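Local coordinates for ATP:cob(I)alamin adenosyltransferase, putative (Burkholderia thailandensis, PDB 2ZHZ), which probably transfers the adenosyl group of ATP to cobalamin to make adenosylcobalamin, working as a homotrimer that binds ATP and magnesium, at residues B[34-39]-B[74-79]; B[47-52]-B[119-124]; B[63-68]-B[90-95]; B[97-102]-B[160-165]. All coordinates share one frame; numbering follows the deposited sequence.

How the contacts relate
From the N terminus, helix 31-50 starts contact 1 at 34-39 and contact 2 at 47-52. Contact 1 closes first, when the end of helix 56-77 packs on 34-39. Contact 3 opens inside that loop at 63-68 and closes on helix 86-101, so contacts 1 and 3 cross. Contact 4 starts at 97-102 on the same helix. Contact 2 closes next, on helix 116-141; it crosses contact 1 and encloses contact 3. Contact 4 closes last, on helix 147-169, and crosses contact 2. Together they tie the five long helices. Contacts 2 and 3 touch through Leu-50 and Gln-66, contacts 2 and 4 through Ala-121 and Ala-163.

Contact 1: residues B[34-39]-B[74-79]; sequences AAIGDV and GELCIP
Ile-36 and Leu-76 carry this apolar contact, sliding past each other in opposite directions. Ile-36 CG1 lies 3.6 Å from Leu-76 CB. Further out on the isoleucine, Ile-36 CD1 meets Cys-77 SG, also at 3.6 Å. The ethyl arm of Ile-36 therefore lies against two consecutive residues of the other helix. It also passes a backbone carbonyl, with Ile-36 CD1 3.9 Å from Leu-76 O. The first torsion of Ile-36 explains this placement. It sets CG1 anti to the carbonyl carbon (chi1 -71°), on the side where Leu-76 and Cys-77 lie.

Leu-76 points its CB toward segment 34-39. Its CD1 branch reaches between two small groups one helical turn apart. Leu-76 CD1 lies 4.0 Å from Val-39 CG2 and 4.1 Å from Ala-35 CB. The same methyl comes near the backbone at Ile-36 N. These contacts are van der Waals packing, and most of the residues involved are buried.

The last turn of helix 56-77 has polar partners elsewhere in the chain. Leu-76 O accepts a hydrogen bond from Arg-32 NH1, and the backbone of Cys-77 is bonded to that of Gly-21. The chain leaves helical geometry at Ile-78. Gly-37, beside Ile-36, touches the bound ATP, and the Ile-36 side chain lies about 4 Å from that nucleotide. The contact thus joins the start of helix 31-50 to the end of helix 56-77 next to the ATP pocket. Helix 116-141 covers it from another direction, with Ser-134 on Ala-35, Ile-135 on Val-39 and Leu-138 on Leu-76.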
loop_
_atom_site.group_PDB
_atom_site.type_symbol
_atom_site.label_atom_id
_atom_site.label_comp_id
_atom_site.label_asym_id
_atom_site.label_seq_id
_atom_site.Cartn_x
_atom_site.Cartn_y
_atom_site.Cartn_z
ATOM N N ALA B 34 -9.147 -9.721 -5.158
ATOM C CA ALA B 34 -8.483 -8.962 -4.106
ATOM C C ALA B 34 -7.072 -9.507 -3.869
ATOM O O ALA B 34 -6.121 -8.740 -3.712
ATOM C CB ALA B 34 -9.293 -9.033 -2.814
ATOM N N ALA B 35 -6.935 -10.832 -3.835
ATOM C CA ALA B 35 -5.622 -11.434 -3.615
ATOM C C ALA B 35 -4.699 -11.106 -4.790
ATOM O O ALA B 35 -3.542 -10.738 -4.595
ATOM C CB ALA B 35 -5.758 -12.948 -3.448
ATOM N N ILE B 36 -5.211 -11.233 -6.010
ATOM C CA ILE B 36 -4.414 -10.910 -7.190
ATOM C C ILE B 36 -3.950 -9.459 -7.074
ATOM O O ILE B 36 -2.804 -9.134 -7.390
ATOM C CB ILE B 36 -5.236 -11.055 -8.487
ATOM C CG1 ILE B 36 -5.511 -12.534 -8.770
ATOM C CG2 ILE B 36 -4.496 -10.406 -9.653
ATOM C CD1 ILE B 36 -6.599 -12.768 -9.803
ATOM N N GLY B 37 -4.847 -8.594 -6.610
ATOM C CA GLY B 37 -4.517 -7.185 -6.472
ATOM C C GLY B 37 -3.411 -6.902 -5.472
ATOM O O GLY B 37 -2.493 -6.126 -5.755
ATOM N N ASP B 38 -3.496 -7.519 -4.298
ATOM C CA ASP B 38 -2.486 -7.317 -3.267
ATOM C C ASP B 38 -1.123 -7.831 -3.717
ATOM O O ASP B 38 -0.097 -7.255 -3.369
ATOM C CB ASP B 38 -2.886 -8.003 -1.964
ATOM C CG ASP B 38 -3.994 -7.271 -1.229
ATOM O OD1 ASP B 38 -4.176 -6.054 -1.463
ATOM O OD2 ASP B 38 -4.675 -7.915 -0.402
ATOM N N VAL B 39 -1.112 -8.916 -4.487
ATOM C CA VAL B 39 0.149 -9.461 -4.988
ATOM C C VAL B 39 0.758 -8.460 -5.972
ATOM O O VAL B 39 1.968 -8.226 -5.966
ATOM C CB VAL B 39 -0.073 -10.827 -5.687
ATOM C CG1 VAL B 39 1.204 -11.275 -6.417
ATOM C CG2 VAL B 39 -0.462 -11.865 -4.647
ATOM N N GLY B 74 -0.407 -15.010 -11.692
ATOM C CA GLY B 74 -0.942 -15.752 -12.820
ATOM C C GLY B 74 -1.633 -17.012 -12.340
ATOM O O GLY B 74 -2.649 -17.428 -12.900
ATOM N N GLU B 75 -1.080 -17.628 -11.299
ATOM C CA GLU B 75 -1.668 -18.839 -10.743
ATOM C C GLU B 75 -3.011 -18.512 -10.098
ATOM O O GLU B 75 -3.950 -19.310 -10.150
ATOM C CB GLU B 75 -0.740 -19.467 -9.697
ATOM C CG GLU B 75 -1.293 -20.757 -9.107
ATOM C CD GLU B 75 -0.321 -21.452 -8.171
ATOM O OE1 GLU B 75 0.900 -21.374 -8.418
ATOM O OE2 GLU B 75 -0.776 -22.092 -7.200
ATOM N N LEU B 76 -3.100 -17.337 -9.483
ATOM C CA LEU B 76 -4.344 -16.923 -8.848
ATOM C C LEU B 76 -5.380 -16.561 -9.911
ATOM O O LEU B 76 -6.581 -16.621 -9.655
ATOM C CB LEU B 76 -4.101 -15.722 -7.930
ATOM C CG LEU B 76 -3.180 -15.968 -6.731
ATOM C CD1 LEU B 76 -2.977 -14.672 -5.954
ATOM C CD2 LEU B 76 -3.779 -17.040 -5.839
ATOM N N CYS B 77 -4.903 -16.187 -11.097
ATOM C CA CYS B 77 -5.770 -15.805 -12.218
ATOM C C CYS B 77 -6.362 -17.004 -12.950
ATOM O O CYS B 77 -7.443 -16.915 -13.538
ATOM C CB CYS B 77 -4.994 -14.963 -13.231
ATOM S SG CYS B 77 -4.557 -13.308 -12.679
ATOM N N ILE B 78 -5.640 -18.118 -12.932
ATOM C CA ILE B 78 -6.099 -19.325 -13.601
ATOM C C ILE B 78 -6.353 -20.417 -12.570
ATOM O O ILE B 78 -5.452 -21.177 -12.221
ATOM C CB ILE B 78 -5.055 -19.818 -14.614
ATOM C CG1 ILE B 78 -4.762 -18.706 -15.623
ATOM C CG2 ILE B 78 -5.564 -21.069 -15.317
ATOM C CD1 ILE B 78 -3.682 -19.051 -16.628
ATOM N N PRO B 79 -7.593 -20.501 -12.064
ATOM C CA PRO B 79 -7.965 -21.507 -11.066
ATOM C C PRO B 79 -7.491 -22.905 -11.455
ATOM O O PRO B 79 -7.678 -23.340 -12.594
ATOM C CB PRO B 79 -9.486 -21.399 -11.027
ATOM C CG PRO B 79 -9.716 -19.943 -11.295
ATOM C CD PRO B 79 -8.755 -19.670 -12.430
#

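Contact 2: residues B[47-52]-B[119-124]; sequences GVLLAE and ALAHVC
Leu-49 and Leu-120 meet with different first torsions. Leu-49 has CG anti to the backbone N (chi1 172°), and from there its two methyls reach Leu-120 CB and Ala-121. Leu-120 has CG anti to the carbonyl carbon (chi1 -72°), and its CD1 goes to Glu-52 and Val-48 instead. Both residues direct CB toward the other segment, and the two side chains slide past each other in opposite directions. Their nearest side-chain approach is Leu-49 CD1 to Leu-120 CB, 4.1 Å.

The two methyls of Leu-49 have different neighbours. CD1 lies on Leu-120. CD2 lies against the next residue, with Leu-49 CD2 4.0 Å from Ala-121 CA. At the root of the side chain, Leu-49 CB is 4.4 Å from Cys-124 SG. Leu-49 thus spans a turn of helix 116-141.

The CD1 methyl of Leu-120 meets Glu-52 and Val-48. Glu-52 CG lies 3.6 Å from Leu-120 CD1, the tightest approach here, and the two side chains cross at about a right angle. Val-48 CG1 approaches Leu-120 CD1 more loosely, at 4.3 Å. The Glu-52 chain is bent at chi2 (-73°), and its carboxylate carbon CD also lies against the leucine methyl.

Around this core the trimer closes in. Val-48 packs on Val-123 of the second subunit, and Leu-120 packs on Val-48 of the third. The contact itself is apolar and buried, and shape rather than directed bonds holds it. Glu-52 is the exception in character: its aliphatic part serves the packing, while OE2 forms a salt bridge with Arg-116 of the second subunit. That partner probably favours the ionised form of the buried carboxylate.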
loop_
_atom_site.group_PDB
_atom_site.type_symbol
_atom_site.label_atom_id
_atom_site.label_comp_id
_atom_site.label_asym_id
_atom_site.label_seq_id
_atom_site.Cartn_x
_atom_site.Cartn_y
_atom_site.Cartn_z
ATOM N N GLY B 47 9.114 -2.817 -7.005
ATOM C CA GLY B 47 9.620 -2.068 -8.140
ATOM C C GLY B 47 10.158 -0.719 -7.688
ATOM O O GLY B 47 11.129 -0.197 -8.252
ATOM N N VAL B 48 9.527 -0.144 -6.667
ATOM C CA VAL B 48 9.966 1.141 -6.137
ATOM C C VAL B 48 11.305 0.959 -5.430
ATOM O O VAL B 48 12.200 1.801 -5.538
ATOM C CB VAL B 48 8.929 1.718 -5.150
ATOM C CG1 VAL B 48 9.494 2.943 -4.443
ATOM C CG2 VAL B 48 7.665 2.088 -5.908
ATOM N N LEU B 49 11.435 -0.142 -4.701
ATOM C CA LEU B 49 12.676 -0.447 -3.999
ATOM C C LEU B 49 13.803 -0.683 -5.014
ATOM O O LEU B 49 14.940 -0.256 -4.805
ATOM C CB LEU B 49 12.497 -1.693 -3.126
ATOM C CG LEU B 49 13.756 -2.260 -2.457
ATOM C CD1 LEU B 49 14.471 -1.165 -1.663
ATOM C CD2 LEU B 49 13.363 -3.425 -1.558
ATOM N N LEU B 50 13.481 -1.356 -6.116
ATOM C CA LEU B 50 14.473 -1.628 -7.152
ATOM C C LEU B 50 14.964 -0.356 -7.840
ATOM O O LEU B 50 15.989 -0.372 -8.522
ATOM C CB LEU B 50 13.904 -2.601 -8.191
ATOM C CG LEU B 50 13.915 -4.075 -7.773
ATOM C CD1 LEU B 50 13.025 -4.884 -8.688
ATOM C CD2 LEU B 50 15.349 -4.606 -7.819
ATOM N N ALA B 51 14.240 0.745 -7.658
ATOM C CA ALA B 51 14.622 2.017 -8.262
ATOM C C ALA B 51 15.660 2.751 -7.404
ATOM O O ALA B 51 16.149 3.818 -7.778
ATOM C CB ALA B 51 13.387 2.894 -8.461
ATOM N N GLU B 52 15.987 2.167 -6.255
ATOM C CA GLU B 52 16.966 2.735 -5.334
ATOM C C GLU B 52 18.318 2.067 -5.565
ATOM O O GLU B 52 18.400 1.033 -6.226
ATOM C CB GLU B 52 16.551 2.463 -3.885
ATOM C CG GLU B 52 15.279 3.154 -3.424
ATOM C CD GLU B 52 15.475 4.640 -3.218
ATOM O OE1 GLU B 52 16.414 5.017 -2.484
ATOM O OE2 GLU B 52 14.690 5.428 -3.782
ATOM N N ALA B 119 13.983 1.081 4.628
ATOM C CA ALA B 119 12.641 1.528 4.988
ATOM C C ALA B 119 11.642 1.041 3.943
ATOM O O ALA B 119 10.552 0.576 4.277
ATOM C CB ALA B 119 12.599 3.048 5.084
ATOM N N LEU B 120 12.015 1.152 2.674
ATOM C CA LEU B 120 11.142 0.707 1.598
ATOM C C LEU B 120 10.963 -0.808 1.666
ATOM O O LEU B 120 9.874 -1.323 1.414
ATOM C CB LEU B 120 11.718 1.123 0.239
ATOM C CG LEU B 120 11.622 2.624 -0.067
ATOM C CD1 LEU B 120 12.406 2.957 -1.335
ATOM C CD2 LEU B 120 10.150 3.017 -0.220
ATOM N N ALA B 121 12.030 -1.518 2.023
ATOM C CA ALA B 121 11.964 -2.968 2.134
ATOM C C ALA B 121 10.938 -3.348 3.202
ATOM O O ALA B 121 10.229 -4.351 3.067
ATOM C CB ALA B 121 13.339 -3.535 2.492
ATOM N N HIS B 122 10.859 -2.546 4.262
ATOM C CA HIS B 122 9.899 -2.815 5.332
ATOM C C HIS B 122 8.473 -2.561 4.854
ATOM O O HIS B 122 7.542 -3.236 5.289
ATOM C CB HIS B 122 10.217 -1.967 6.566
ATOM C CG HIS B 122 11.246 -2.581 7.460
ATOM N ND1 HIS B 122 11.003 -3.722 8.197
ATOM C CD2 HIS B 122 12.535 -2.244 7.706
ATOM C CE1 HIS B 122 12.098 -4.061 8.855
ATOM N NE2 HIS B 122 13.042 -3.180 8.574
ATOM N N VAL B 123 8.297 -1.587 3.967
ATOM C CA VAL B 123 6.970 -1.326 3.419
ATOM C C VAL B 123 6.610 -2.550 2.571
ATOM O O VAL B 123 5.489 -3.053 2.637
ATOM C CB VAL B 123 6.947 -0.052 2.543
ATOM C CG1 VAL B 123 5.674 -0.021 1.690
ATOM C CG2 VAL B 123 7.000 1.194 3.440
ATOM N N CYS B 124 7.568 -3.037 1.784
ATOM C CA CYS B 124 7.328 -4.217 0.955
ATOM C C CYS B 124 6.932 -5.388 1.853
ATOM O O CYS B 124 6.010 -6.141 1.539
ATOM C CB CYS B 124 8.582 -4.589 0.149
ATOM S SG CYS B 124 8.995 -3.422 -1.166
#

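Contact 3: residues B[63-68]-B[90-95]; sequences SAIQHD and ARLDGW
Arg-91 reaches across to Asp-68 and Ala-64, starting with CB directed toward segment 63-68. Its CG sits over one face of the Trp-95 ring, 3.5 Å above the plane and displaced toward the rim. The chain then bends at chi3, which sets the position of NE. NE donates to water 1 at 2.8 Å. The same water donates to Asp-68 OD2 at 2.7 Å, so it bridges the two side chains. CZ and NH1 pass the methyl of Ala-64, which lies over one face of the guanidinium, with Arg-91 NH1 3.9 Å from Ala-64 CB. NH2 finishes the chain in a salt bridge with Asp-68 OD1 at 2.7 Å. NH2 also makes a weak hydrogen bond to Asp-68 OD2 at 3.2 Å, with an angle of 152° at the hydrogen.

The two charged groups meet tip to tip, their planes 36° apart. Asp-68 is itself steadied from outside: OD2 is bonded to Tyr-151 OH, and OD1 takes a weak bond from His-88 ND1.

The rest of the contact is apolar. Ala-64 CB lies at the edge of the Trp-95 ring, beside CH2. Ile-65 CG1 approaches CZ3 of Trp-95 obliquely, at 3.7 Å. Leu-92 CD2 adds a looser touch on Ile-65.

The helix axes here stay 12.2 Å apart, and long side chains fill the distance between them. At 154° the segments run nearly antiparallel. This is the antiparallel packing of successive helices in the helix bundle of PduO-type adenosyltransferases.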
loop_
_atom_site.group_PDB
_atom_site.type_symbol
_atom_site.label_atom_id
_atom_site.label_comp_id
_atom_site.label_asym_id
_atom_site.label_seq_id
_atom_site.Cartn_x
_atom_site.Cartn_y
_atom_site.Cartn_z
ATOM N N SER B 63 14.814 -8.764 -8.202
ATOM C CA SER B 63 14.362 -8.784 -9.588
ATOM C C SER B 63 13.744 -10.142 -9.897
ATOM O O SER B 63 12.709 -10.229 -10.559
ATOM C CB SER B 63 15.530 -8.508 -10.539
ATOM O OG SER B 63 16.025 -7.193 -10.362
ATOM N N ALA B 64 14.380 -11.201 -9.406
ATOM C CA ALA B 64 13.887 -12.554 -9.621
ATOM C C ALA B 64 12.546 -12.733 -8.924
ATOM O O ALA B 64 11.658 -13.429 -9.421
ATOM C CB ALA B 64 14.886 -13.567 -9.085
ATOM N N ILE B 65 12.408 -12.106 -7.761
ATOM C CA ILE B 65 11.176 -12.201 -6.993
ATOM C C ILE B 65 10.005 -11.578 -7.746
ATOM O O ILE B 65 8.885 -12.075 -7.660
ATOM C CB ILE B 65 11.354 -11.549 -5.600
ATOM C CG1 ILE B 65 12.268 -12.439 -4.750
ATOM C CG2 ILE B 65 9.994 -11.344 -4.919
ATOM C CD1 ILE B 65 12.768 -11.796 -3.465
ATOM N N GLN B 66 10.257 -10.503 -8.489
ATOM C CA GLN B 66 9.186 -9.869 -9.257
ATOM C C GLN B 66 8.618 -10.863 -10.265
ATOM O O GLN B 66 7.413 -10.882 -10.534
ATOM C CB GLN B 66 9.696 -8.633 -10.004
ATOM C CG GLN B 66 9.967 -7.428 -9.116
ATOM C CD GLN B 66 9.912 -6.123 -9.886
ATOM O OE1 GLN B 66 10.730 -5.875 -10.779
ATOM N NE2 GLN B 66 8.934 -5.279 -9.551
ATOM N N HIS B 67 9.499 -11.681 -10.833
ATOM C CA HIS B 67 9.089 -12.694 -11.799
ATOM C C HIS B 67 8.252 -13.751 -11.087
ATOM O O HIS B 67 7.240 -14.206 -11.615
ATOM C CB HIS B 67 10.322 -13.331 -12.444
ATOM C CG HIS B 67 11.111 -12.384 -13.292
ATOM N ND1 HIS B 67 10.693 -11.981 -14.543
ATOM C CD2 HIS B 67 12.278 -11.741 -13.060
ATOM C CE1 HIS B 67 11.572 -11.132 -15.044
ATOM N NE2 HIS B 67 12.543 -10.968 -14.163
ATOM N N ASP B 68 8.676 -14.129 -9.884
ATOM C CA ASP B 68 7.949 -15.117 -9.086
ATOM C C ASP B 68 6.545 -14.600 -8.786
ATOM O O ASP B 68 5.557 -15.337 -8.873
ATOM C CB ASP B 68 8.631 -15.365 -7.734
ATOM C CG ASP B 68 9.959 -16.089 -7.850
ATOM O OD1 ASP B 68 10.310 -16.571 -8.947
ATOM O OD2 ASP B 68 10.647 -16.181 -6.811
ATOM N N ALA B 90 12.216 -23.143 -2.199
ATOM C CA ALA B 90 13.588 -23.494 -1.858
ATOM C C ALA B 90 14.505 -22.303 -2.083
ATOM O O ALA B 90 15.406 -22.045 -1.282
ATOM C CB ALA B 90 14.056 -24.680 -2.700
ATOM N N ARG B 91 14.271 -21.573 -3.169
ATOM C CA ARG B 91 15.101 -20.420 -3.470
ATOM C C ARG B 91 14.954 -19.329 -2.411
ATOM O O ARG B 91 15.936 -18.686 -2.038
ATOM C CB ARG B 91 14.775 -19.861 -4.853
ATOM C CG ARG B 91 15.736 -18.771 -5.267
ATOM C CD ARG B 91 15.706 -18.526 -6.758
ATOM N NE ARG B 91 14.413 -18.039 -7.218
ATOM C CZ ARG B 91 14.206 -17.540 -8.430
ATOM N NH1 ARG B 91 15.213 -17.470 -9.292
ATOM N NH2 ARG B 91 13.002 -17.101 -8.778
ATOM N N LEU B 92 13.731 -19.117 -1.932
ATOM C CA LEU B 92 13.504 -18.114 -0.897
ATOM C C LEU B 92 14.205 -18.565 0.380
ATOM O O LEU B 92 14.877 -17.773 1.040
ATOM C CB LEU B 92 12.009 -17.937 -0.620
ATOM C CG LEU B 92 11.118 -17.311 -1.694
ATOM C CD1 LEU B 92 9.730 -17.121 -1.111
ATOM C CD2 LEU B 92 11.678 -15.970 -2.155
ATOM N N ASP B 93 14.047 -19.841 0.725
ATOM C CA ASP B 93 14.682 -20.386 1.921
ATOM C C ASP B 93 16.197 -20.254 1.818
ATOM O O ASP B 93 16.882 -20.061 2.820
ATOM C CB ASP B 93 14.322 -21.863 2.113
ATOM C CG ASP B 93 12.906 -22.063 2.612
ATOM O OD1 ASP B 93 12.290 -21.081 3.070
ATOM O OD2 ASP B 93 12.417 -23.212 2.559
ATOM N N GLY B 94 16.710 -20.368 0.597
ATOM C CA GLY B 94 18.141 -20.258 0.376
ATOM C C GLY B 94 18.627 -18.839 0.590
ATOM O O GLY B 94 19.654 -18.618 1.230
ATOM N N TRP B 95 17.897 -17.870 0.044
ATOM C CA TRP B 95 18.269 -16.476 0.213
ATOM C C TRP B 95 18.201 -16.113 1.690
ATOM O O TRP B 95 19.024 -15.348 2.189
ATOM C CB TRP B 95 17.344 -15.562 -0.598
ATOM C CG TRP B 95 17.649 -15.543 -2.066
ATOM C CD1 TRP B 95 18.887 -15.556 -2.646
ATOM C CD2 TRP B 95 16.706 -15.429 -3.139
ATOM N NE1 TRP B 95 18.773 -15.454 -4.011
ATOM C CE2 TRP B 95 17.446 -15.373 -4.342
ATOM C CE3 TRP B 95 15.309 -15.364 -3.202
ATOM C CZ2 TRP B 95 16.835 -15.257 -5.596
ATOM C CZ3 TRP B 95 14.699 -15.247 -4.449
ATOM C CH2 TRP B 95 15.465 -15.195 -5.630
HETATM O O HOH W 1 12.101 -18.177 -5.712
#

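Contact 4: residues B[97-102]-B[160-165]; sequences AHYNGQ and FVLARV
Tyr-99 and Leu-162 join helix 86-101 to helix 147-169, two helices of the bundle, near the end of the first. The segments run in broadly the same direction, with axes 9.7 Å apart and 42° between them. Leu-162 CD2 sits over the centre of the Tyr-99 ring in a CH-pi contact, 3.8 Å from the centroid and 13° off the normal. His-98 CD2 covers the opposite face. With CG of Tyr-99 anti to the carbonyl carbon (chi1 -69°), the ring starts out on the side where Leu-162 lies. Its CB rests on Val-161 CG1 at 3.5 Å, while Val-165 CG2 approaches ring atom CD1 at 3.7 Å.

Beside this core, Asn-100 crosses Val-161 at about a right angle, and its ND2 is 3.7 Å from Val-161 CG2. The same ND2 donates to water 2 at 2.7 Å. Arg-164 NH1 donates to that water at 3.0 Å, in the plane of the guanidinium. Tyr-99 OH is hydrogen-bonded to Asp-57, and Arg-164 NE forms a salt bridge with Asp-174.

The chemistry is divided. The Tyr-99 ring, with Leu-162 and two valines, gives the apolar grip, and a shared water couples the polar ends of Asn-100 and Arg-164 indirectly.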
loop_
_atom_site.group_PDB
_atom_site.type_symbol
_atom_site.label_atom_id
_atom_site.label_comp_id
_atom_site.label_asym_id
_atom_site.label_seq_id
_atom_site.Cartn_x
_atom_site.Cartn_y
_atom_site.Cartn_z
ATOM N N ALA B 97 18.727 -18.123 4.299
ATOM C CA ALA B 97 19.906 -18.673 4.962
ATOM C C ALA B 97 21.140 -17.871 4.563
ATOM O O ALA B 97 21.991 -17.558 5.399
ATOM C CB ALA B 97 20.084 -20.148 4.584
ATOM N N HIS B 98 21.225 -17.531 3.282
ATOM C CA HIS B 98 22.350 -16.769 2.757
ATOM C C HIS B 98 22.551 -15.434 3.475
ATOM O O HIS B 98 23.643 -15.134 3.955
ATOM C CB HIS B 98 22.153 -16.510 1.260
ATOM C CG HIS B 98 23.207 -15.635 0.656
ATOM N ND1 HIS B 98 24.451 -16.108 0.295
ATOM C CD2 HIS B 98 23.218 -14.308 0.386
ATOM C CE1 HIS B 98 25.182 -15.111 -0.170
ATOM N NE2 HIS B 98 24.457 -14.007 -0.125
ATOM N N TYR B 99 21.496 -14.629 3.550
ATOM C CA TYR B 99 21.602 -13.323 4.190
ATOM C C TYR B 99 21.632 -13.350 5.719
ATOM O O TYR B 99 22.370 -12.581 6.339
ATOM C CB TYR B 99 20.487 -12.411 3.668
ATOM C CG TYR B 99 20.694 -12.044 2.214
ATOM C CD1 TYR B 99 21.724 -11.181 1.837
ATOM C CD2 TYR B 99 19.913 -12.613 1.207
ATOM C CE1 TYR B 99 21.974 -10.891 0.496
ATOM C CE2 TYR B 99 20.159 -12.334 -0.145
ATOM C CZ TYR B 99 21.192 -11.474 -0.489
ATOM O OH TYR B 99 21.458 -11.201 -1.815
ATOM N N ASN B 100 20.847 -14.229 6.329
ATOM C CA ASN B 100 20.833 -14.333 7.788
ATOM C C ASN B 100 22.193 -14.794 8.310
ATOM O O ASN B 100 22.633 -14.377 9.382
ATOM C CB ASN B 100 19.761 -15.324 8.241
ATOM C CG ASN B 100 18.478 -14.646 8.662
ATOM O OD1 ASN B 100 17.398 -15.237 8.572
ATOM N ND2 ASN B 100 18.585 -13.408 9.146
ATOM N N GLY B 101 22.855 -15.659 7.547
ATOM C CA GLY B 101 24.150 -16.160 7.967
ATOM C C GLY B 101 25.209 -15.073 8.046
ATOM O O GLY B 101 26.161 -15.184 8.817
ATOM N N GLN B 102 25.042 -14.018 7.255
ATOM C CA GLN B 102 26.003 -12.917 7.224
ATOM C C GLN B 102 25.657 -11.768 8.172
ATOM O O GLN B 102 26.408 -10.804 8.282
ATOM C CB GLN B 102 26.126 -12.391 5.788
ATOM C CG GLN B 102 26.689 -13.421 4.816
ATOM C CD GLN B 102 26.760 -12.924 3.382
ATOM O OE1 GLN B 102 27.405 -13.544 2.535
ATOM N NE2 GLN B 102 26.086 -11.815 3.098
ATOM N N PHE B 160 12.248 -8.709 5.509
ATOM C CA PHE B 160 12.699 -8.217 6.807
ATOM C C PHE B 160 14.225 -8.345 6.838
ATOM O O PHE B 160 14.939 -7.418 7.213
ATOM C CB PHE B 160 12.100 -9.070 7.926
ATOM C CG PHE B 160 12.572 -8.693 9.304
ATOM C CD1 PHE B 160 11.981 -7.641 9.998
ATOM C CD2 PHE B 160 13.602 -9.405 9.918
ATOM C CE1 PHE B 160 12.404 -7.303 11.289
ATOM C CE2 PHE B 160 14.034 -9.081 11.203
ATOM C CZ PHE B 160 13.433 -8.026 11.892
ATOM N N VAL B 161 14.715 -9.511 6.430
ATOM C CA VAL B 161 16.150 -9.776 6.414
ATOM C C VAL B 161 16.891 -8.844 5.466
ATOM O O VAL B 161 17.958 -8.332 5.798
ATOM C CB VAL B 161 16.430 -11.241 6.026
ATOM C CG1 VAL B 161 17.936 -11.487 5.927
ATOM C CG2 VAL B 161 15.820 -12.162 7.065
ATOM N N LEU B 162 16.320 -8.607 4.287
ATOM C CA LEU B 162 16.958 -7.727 3.322
ATOM C C LEU B 162 16.988 -6.292 3.824
ATOM O O LEU B 162 17.891 -5.531 3.480
ATOM C CB LEU B 162 16.251 -7.805 1.966
ATOM C CG LEU B 162 16.418 -9.121 1.201
ATOM C CD1 LEU B 162 15.701 -9.009 -0.132
ATOM C CD2 LEU B 162 17.906 -9.425 0.976
ATOM N N ALA B 163 16.005 -5.914 4.638
ATOM C CA ALA B 163 15.990 -4.561 5.190
ATOM C C ALA B 163 17.230 -4.393 6.079
ATOM O O ALA B 163 17.895 -3.359 6.041
ATOM C CB ALA B 163 14.713 -4.329 6.004
ATOM N N ARG B 164 17.543 -5.418 6.871
ATOM C CA ARG B 164 18.719 -5.368 7.742
ATOM C C ARG B 164 19.979 -5.322 6.883
ATOM O O ARG B 164 20.922 -4.590 7.186
ATOM C CB ARG B 164 18.771 -6.593 8.663
ATOM C CG ARG B 164 17.619 -6.699 9.658
ATOM C CD ARG B 164 17.853 -7.844 10.634
ATOM N NE ARG B 164 19.059 -7.618 11.434
ATOM C CZ ARG B 164 19.777 -8.579 12.012
ATOM N NH1 ARG B 164 19.422 -9.850 11.889
ATOM N NH2 ARG B 164 20.862 -8.265 12.706
ATOM N N VAL B 165 19.988 -6.108 5.811
ATOM C CA VAL B 165 21.121 -6.141 4.892
ATOM C C VAL B 165 21.344 -4.755 4.302
ATOM O O VAL B 165 22.485 -4.299 4.182
ATOM C CB VAL B 165 20.876 -7.134 3.733
ATOM C CG1 VAL B 165 21.940 -6.958 2.657
ATOM C CG2 VAL B 165 20.890 -8.557 4.261
HETATM O O HOH W 2 17.349 -11.480 10.492
HETATM O O HOH W 3 20.498 -13.021 11.672
#